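Local coordinates for exopolygalacturonate lyase (Vibrio vulnificus, PDB 5A29), which probably cleaves pectate (polygalacturonate) chains by beta-elimination as a metal-binding polysaccharide lyase of family 2, at residues A23-E27 with Q28-R32; A244-L247 with D248-P252; A493-L496 with V497-R500. All blocks are in the same frame, centred on the assembly; numbering follows the deposited sequence.

Contact 1. Residues A23-E27 with Q28-R32; sequences ADYTE and QDAMR
A capping box opens helix 27-46, with Thr26 as N-cap and Asp29 as its partner three residues on. Thr26 OG1 accepts a nearly straight bond from Asp29 N (3.1 Å, N-H...O 169°). In return, Asp29 OD2 takes the backbone N-H of Thr26 at 2.9 Å, met on the anti side and 30° out of the carboxylate plane. With chi1 at 66°, OG1 of Thr26 sits between its own backbone N and carbonyl carbon, where Asp29 N can reach it. Behind the box the regular bonds begin, Ala30 N to Thr26 O and Met31 N to Glu27 O.

Tyr25, the residue before the N-cap, lays its ring against the Asp29 side chain. CB of Asp29 lies over one face, 3.6 Å from the centroid, in a CH-pi contact; the ring and carboxylate planes are steeply inclined to each other. One water links Thr26 OG1 (2.6 Å) with Asp29 OD1, to which it donates. The same OD1 receives Arg32 NH2 in a salt bridge of 2.7 Å, while OD2 forms another with Arg490 of helix 484-500. These bonds, with the one from Thr26 N, probably hold the carboxylate's rotation, and the helix N terminus and the two guanidinium groups probably stabilise its negative charge.

Tyr25 OH bonds to Asp529 of helix 521-532. Ala23, Asp29 and Arg32 touch Leu532 as well, so the N-terminal loop and the start of helix 27-46 lie against both helices.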
# COMPACT_ATOMS: atom_id res chain seq x y z
N ALA A 23 -26.67 12.33 11.34
CA ALA A 23 -27.65 11.64 10.42
C ALA A 23 -28.84 10.93 11.17
O ALA A 23 -28.67 10.40 12.29
CB ALA A 23 -26.90 10.67 9.49
N ASP A 24 -30.03 11.04 10.57
CA ASP A 24 -31.18 10.17 10.76
C ASP A 24 -30.89 8.73 10.23
O ASP A 24 -30.86 8.47 9.03
CB ASP A 24 -32.34 10.76 10.01
CG ASP A 24 -33.04 11.89 10.81
OD1 ASP A 24 -32.44 12.40 11.79
OD2 ASP A 24 -34.19 12.23 10.49
N TYR A 25 -30.73 7.84 11.16
CA TYR A 25 -30.22 6.53 10.87
C TYR A 25 -31.42 5.62 10.47
O TYR A 25 -32.56 5.82 10.97
CB TYR A 25 -29.64 6.03 12.17
CG TYR A 25 -28.58 4.96 12.01
CD1 TYR A 25 -27.27 5.32 11.58
CD2 TYR A 25 -28.86 3.65 12.32
CE1 TYR A 25 -26.27 4.36 11.48
CE2 TYR A 25 -27.87 2.67 12.19
CZ TYR A 25 -26.59 3.05 11.80
OH TYR A 25 -25.66 2.10 11.74
N THR A 26 -31.14 4.59 9.66
CA THR A 26 -32.25 3.73 9.16
C THR A 26 -31.88 2.31 9.33
O THR A 26 -30.71 1.93 9.60
CB THR A 26 -32.48 3.92 7.66
OG1 THR A 26 -31.29 3.43 6.93
CG2 THR A 26 -32.76 5.40 7.35
N GLU A 27 -32.90 1.47 9.11
CA GLU A 27 -32.70 0.04 9.18
C GLU A 27 -31.64 -0.37 8.13
O GLU A 27 -30.91 -1.31 8.35
CB GLU A 27 -34.06 -0.59 8.75
CG GLU A 27 -34.03 -2.07 8.90
CD GLU A 27 -35.42 -2.64 8.67
OE1 GLU A 27 -36.33 -1.89 8.21
OE2 GLU A 27 -35.55 -3.85 8.92
N GLN A 28 -31.65 0.26 6.97
CA GLN A 28 -30.61 -0.10 5.95
C GLN A 28 -29.21 0.19 6.44
O GLN A 28 -28.26 -0.59 6.18
CB GLN A 28 -30.82 0.68 4.65
CG GLN A 28 -31.92 0.07 3.78
CD GLN A 28 -33.28 0.46 4.30
OE1 GLN A 28 -33.47 1.56 4.85
NE2 GLN A 28 -34.25 -0.43 4.15
N ASP A 29 -29.02 1.33 7.10
CA ASP A 29 -27.69 1.59 7.74
C ASP A 29 -27.29 0.54 8.73
O ASP A 29 -26.13 0.06 8.76
CB ASP A 29 -27.69 2.98 8.46
CG ASP A 29 -28.06 4.07 7.57
OD1 ASP A 29 -27.53 4.19 6.39
OD2 ASP A 29 -28.80 4.99 8.07
N ALA A 30 -28.23 0.13 9.58
CA ALA A 30 -27.96 -0.93 10.54
C ALA A 30 -27.60 -2.24 9.86
O ALA A 30 -26.79 -3.00 10.37
CB ALA A 30 -29.19 -1.16 11.48
N MET A 31 -28.27 -2.54 8.74
CA MET A 31 -28.04 -3.85 8.13
C MET A 31 -26.61 -3.92 7.57
O MET A 31 -25.99 -5.02 7.53
CB MET A 31 -29.01 -4.07 6.97
CG MET A 31 -30.43 -4.46 7.43
SD MET A 31 -31.54 -4.24 6.00
CE MET A 31 -30.87 -5.49 4.87
N ARG A 32 -26.04 -2.77 7.19
CA ARG A 32 -24.65 -2.79 6.69
C ARG A 32 -23.74 -3.04 7.87
O ARG A 32 -22.73 -3.82 7.77
CB ARG A 32 -24.25 -1.46 6.03
CG ARG A 32 -25.02 -1.18 4.76
CD ARG A 32 -24.35 -0.09 3.92
NE ARG A 32 -24.28 1.19 4.70
CZ ARG A 32 -25.30 2.08 4.79
NH1 ARG A 32 -26.43 1.98 4.04
NH2 ARG A 32 -25.13 3.18 5.53
O HOH W 1 -30.28 4.47 4.81
O HOH W 2 -36.84 -0.07 6.27

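Contact 2. Residues A244-L247 with D248-P252; sequences AYQL and DWLAP
Leu247 swings its CG away from its own backbone N (chi1 172°), and a chi2 of 65° then carries CD1 forward along the helix to Ala251, where it meets CB at 3.7 Å. Leu250 turns the other way, its CG beside its own N and opposite the carbonyl carbon (chi1 -65°), which lays the branch alongside the preceding turn. There CG rests 3.2 Å from Gln246 O, and CD1 comes within 4.1 Å of Gln246 CB. These are i to i+4 contacts along the last turns of helix 234-250.

The carbonyl of Gln246 is therefore covered by the leucine that bonds to it, since Leu250 N donates to Gln246 O at 2.8 Å. The final i to i+4 bond runs from Ala251 N to Leu247 O at 3.0 Å. Leu247 O also has a weak, strongly bent bond from Leu250 N, 3.3 Å long. Ala251 is the first residue to leave helical angles, and Pro252, which has no N-H to give, follows it.

The polar side chains turn to helix 331-349 and the residue after it: Gln246 NE2 bonds to Gln349, and Asp248 OD2 forms a salt bridge with Arg350. Leu247 packs on Ile177 of helix 170-184, Leu250 and Ala251 lean on Tyr166 of helix 162-168, and Asp248 touches the beginning of helix 259-272, leaving this helix end set among four others.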
# COMPACT_ATOMS: atom_id res chain seq x y z
N ALA A 244 9.42 5.83 10.60
CA ALA A 244 10.32 6.77 11.35
C ALA A 244 9.45 7.90 11.86
O ALA A 244 9.55 8.28 13.02
CB ALA A 244 11.36 7.33 10.41
N TYR A 245 8.50 8.36 11.04
CA TYR A 245 7.67 9.45 11.50
C TYR A 245 6.66 9.02 12.57
O TYR A 245 6.28 9.81 13.45
CB TYR A 245 6.97 10.08 10.34
CG TYR A 245 7.71 11.20 9.68
CD1 TYR A 245 7.81 12.46 10.30
CD2 TYR A 245 8.31 11.03 8.41
CE1 TYR A 245 8.44 13.53 9.68
CE2 TYR A 245 8.95 12.12 7.77
CZ TYR A 245 9.00 13.36 8.41
OH TYR A 245 9.58 14.46 7.79
N GLN A 246 6.21 7.76 12.51
CA GLN A 246 5.29 7.26 13.57
C GLN A 246 6.09 7.02 14.89
O GLN A 246 5.58 7.27 15.99
CB GLN A 246 4.62 5.93 13.15
CG GLN A 246 3.63 6.11 12.02
CD GLN A 246 2.73 7.32 12.25
OE1 GLN A 246 1.89 7.28 13.15
NE2 GLN A 246 2.95 8.41 11.52
N LEU A 247 7.33 6.64 14.79
CA LEU A 247 8.14 6.58 16.03
C LEU A 247 8.22 7.97 16.69
O LEU A 247 7.96 8.12 17.93
CB LEU A 247 9.52 5.93 15.76
CG LEU A 247 10.55 5.99 16.93
CD1 LEU A 247 10.10 5.17 18.14
CD2 LEU A 247 11.93 5.47 16.47
N ASP A 248 8.52 8.99 15.90
CA ASP A 248 8.60 10.34 16.44
C ASP A 248 7.27 10.74 17.03
O ASP A 248 7.21 11.47 18.02
CB ASP A 248 8.91 11.38 15.33
CG ASP A 248 8.87 12.83 15.85
OD1 ASP A 248 9.84 13.23 16.49
OD2 ASP A 248 7.92 13.59 15.59
N TRP A 249 6.18 10.42 16.33
CA TRP A 249 4.87 10.83 16.78
C TRP A 249 4.45 10.12 18.08
O TRP A 249 3.79 10.76 18.92
CB TRP A 249 3.81 10.51 15.69
CG TRP A 249 2.40 10.92 16.06
CD1 TRP A 249 1.34 10.09 16.39
CD2 TRP A 249 1.89 12.24 16.12
NE1 TRP A 249 0.22 10.83 16.61
CE2 TRP A 249 0.53 12.15 16.49
CE3 TRP A 249 2.45 13.50 15.88
CZ2 TRP A 249 -0.28 13.28 16.60
CZ3 TRP A 249 1.64 14.60 15.99
CH2 TRP A 249 0.30 14.49 16.38
N LEU A 250 4.75 8.83 18.20
CA LEU A 250 4.19 7.97 19.24
C LEU A 250 4.99 7.96 20.53
O LEU A 250 4.40 7.92 21.65
CB LEU A 250 4.00 6.53 18.74
CG LEU A 250 2.92 6.49 17.61
CD1 LEU A 250 3.05 5.14 16.88
CD2 LEU A 250 1.50 6.66 18.17
N ALA A 251 6.31 8.01 20.39
CA ALA A 251 7.21 7.65 21.52
C ALA A 251 7.75 8.92 22.20
O ALA A 251 7.72 9.98 21.59
CB ALA A 251 8.33 6.73 21.05
N PRO A 252 8.17 8.81 23.51
CA PRO A 252 8.93 9.91 24.16
C PRO A 252 10.13 10.42 23.34
O PRO A 252 10.75 9.66 22.58
CB PRO A 252 9.43 9.27 25.47
CG PRO A 252 8.43 8.16 25.73
CD PRO A 252 8.15 7.61 24.34

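Contact 3. Residues A493-L496 with V497-R500; sequences ADKL and VEKR
Ala493 begins the last two turns of helix 484-500, a regular alpha-helical ending whose four i to i+4 backbone bonds tie 493-496 to 497-500. Its carbonyl O takes the N-H of Val497 at 3.0 Å, and the CG2 branch of Val497, lying beside its own backbone N, covers the same oxygen at 3.5 Å. The Ala493 methyl faces the other way, onto Leu525 and Leu528 of helix 521-532 and Leu470 of helix 467-480.

Asp494 passes its carbonyl to Glu498 N (3.0 Å, N-H...O 162°). Its carboxylate leaves this helix for Arg32 of helix 27-46.

Lys495 O accepts from Lys499 N, and the aliphatic start of the Lys499 chain folds over that oxygen, CG at 3.4 Å. The two ammonium groups turn to backbone carbonyls of the loop that leads into helix 467-480: Lys499 NZ bonds to Ser463 O and Lys495 NZ, weakly, to Met460 O. Lys495 and Glu498, three residues apart, carry opposite charges, but NZ of the lysine and OE1 of the glutamate stay 6.8 Å apart, too far for a salt bridge.

Leu496, buried against Pro467 and Leu470, makes the main side-chain contact. It bonds through O to Arg500 N at 2.9 Å. A first torsion of -170° sets CG of Leu496 beside its carbonyl carbon, and CD1 goes on toward the arginine. Arg500 reaches past it to a salt bridge with Glu521, and the CD1 methyl of Leu496 lies over one face of the guanidinium, offset toward its rim, 3.8 Å from NE.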
# COMPACT_ATOMS: atom_id res chain seq x y z
N ALA A 493 -22.83 2.06 -0.68
CA ALA A 493 -22.48 1.05 0.35
C ALA A 493 -23.48 -0.14 0.28
O ALA A 493 -23.09 -1.28 0.48
CB ALA A 493 -22.52 1.66 1.74
N ASP A 494 -24.76 0.16 0.05
CA ASP A 494 -25.77 -0.95 -0.07
C ASP A 494 -25.45 -1.88 -1.25
O ASP A 494 -25.42 -3.12 -1.10
CB ASP A 494 -27.18 -0.40 -0.22
CG ASP A 494 -27.72 0.20 1.10
OD1 ASP A 494 -27.22 -0.13 2.23
OD2 ASP A 494 -28.73 0.94 0.98
N LYS A 495 -25.08 -1.29 -2.37
CA LYS A 495 -24.58 -2.06 -3.52
C LYS A 495 -23.31 -2.81 -3.26
O LYS A 495 -23.18 -3.97 -3.68
CB LYS A 495 -24.42 -1.20 -4.77
CG LYS A 495 -25.76 -0.93 -5.42
CD LYS A 495 -25.74 0.10 -6.53
CE LYS A 495 -27.16 0.58 -6.89
NZ LYS A 495 -27.56 1.84 -6.17
N LEU A 496 -22.38 -2.19 -2.52
CA LEU A 496 -21.16 -2.87 -2.14
C LEU A 496 -21.40 -4.16 -1.33
O LEU A 496 -20.77 -5.19 -1.57
CB LEU A 496 -20.19 -1.87 -1.42
CG LEU A 496 -18.77 -2.38 -1.18
CD1 LEU A 496 -18.00 -2.39 -2.54
CD2 LEU A 496 -18.09 -1.32 -0.25
N VAL A 497 -22.31 -4.10 -0.33
CA VAL A 497 -22.59 -5.24 0.46
C VAL A 497 -23.29 -6.29 -0.42
O VAL A 497 -22.93 -7.49 -0.44
CB VAL A 497 -23.46 -4.86 1.67
CG1 VAL A 497 -24.01 -6.14 2.37
CG2 VAL A 497 -22.64 -3.96 2.64
N GLU A 498 -24.24 -5.83 -1.23
CA GLU A 498 -24.97 -6.76 -2.10
C GLU A 498 -24.04 -7.54 -3.04
O GLU A 498 -24.17 -8.76 -3.11
CB GLU A 498 -26.07 -6.03 -2.85
CG GLU A 498 -26.72 -6.79 -3.98
CD GLU A 498 -27.86 -5.97 -4.58
OE1 GLU A 498 -27.57 -4.89 -5.18
OE2 GLU A 498 -29.04 -6.36 -4.39
N LYS A 499 -23.03 -6.89 -3.63
CA LYS A 499 -22.09 -7.54 -4.56
C LYS A 499 -20.91 -8.28 -3.91
O LYS A 499 -20.51 -9.34 -4.40
CB LYS A 499 -21.53 -6.52 -5.57
CG LYS A 499 -22.58 -5.89 -6.47
CD LYS A 499 -21.93 -5.05 -7.59
CE LYS A 499 -21.01 -3.89 -7.10
NZ LYS A 499 -20.28 -3.08 -8.16
N ARG A 500 -20.36 -7.78 -2.78
CA ARG A 500 -19.10 -8.34 -2.28
C ARG A 500 -19.28 -9.14 -1.01
O ARG A 500 -18.37 -9.79 -0.61
CB ARG A 500 -18.15 -7.20 -1.92
CG ARG A 500 -17.89 -6.36 -3.17
CD ARG A 500 -16.46 -6.02 -3.28
NE ARG A 500 -16.22 -5.21 -4.46
CZ ARG A 500 -15.13 -4.51 -4.66
NH1 ARG A 500 -14.21 -4.45 -3.70
NH2 ARG A 500 -14.99 -3.78 -5.77

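How the contacts relate
Along the chain the three contacts come in series: contact 1 at the start of helix 27-46, contact 2 at the end of helix 234-250, contact 3 at the end of helix 484-500. Contacts 1 and 3 are neighbours in space, their centres about 14 Å apart. Arg32 joins them, its NH1 in a salt bridge to Asp494 OD1 at 2.9 Å and its CD packed on Ala493 CB, which brings the N-terminal helix against one from near the C terminus; helix 521-532 touches both. Contact 2 stands apart, its centre about 38 Å from that of contact 1 and 37 Å from that of contact 3. All three lie away from the manganese and tartrate sites.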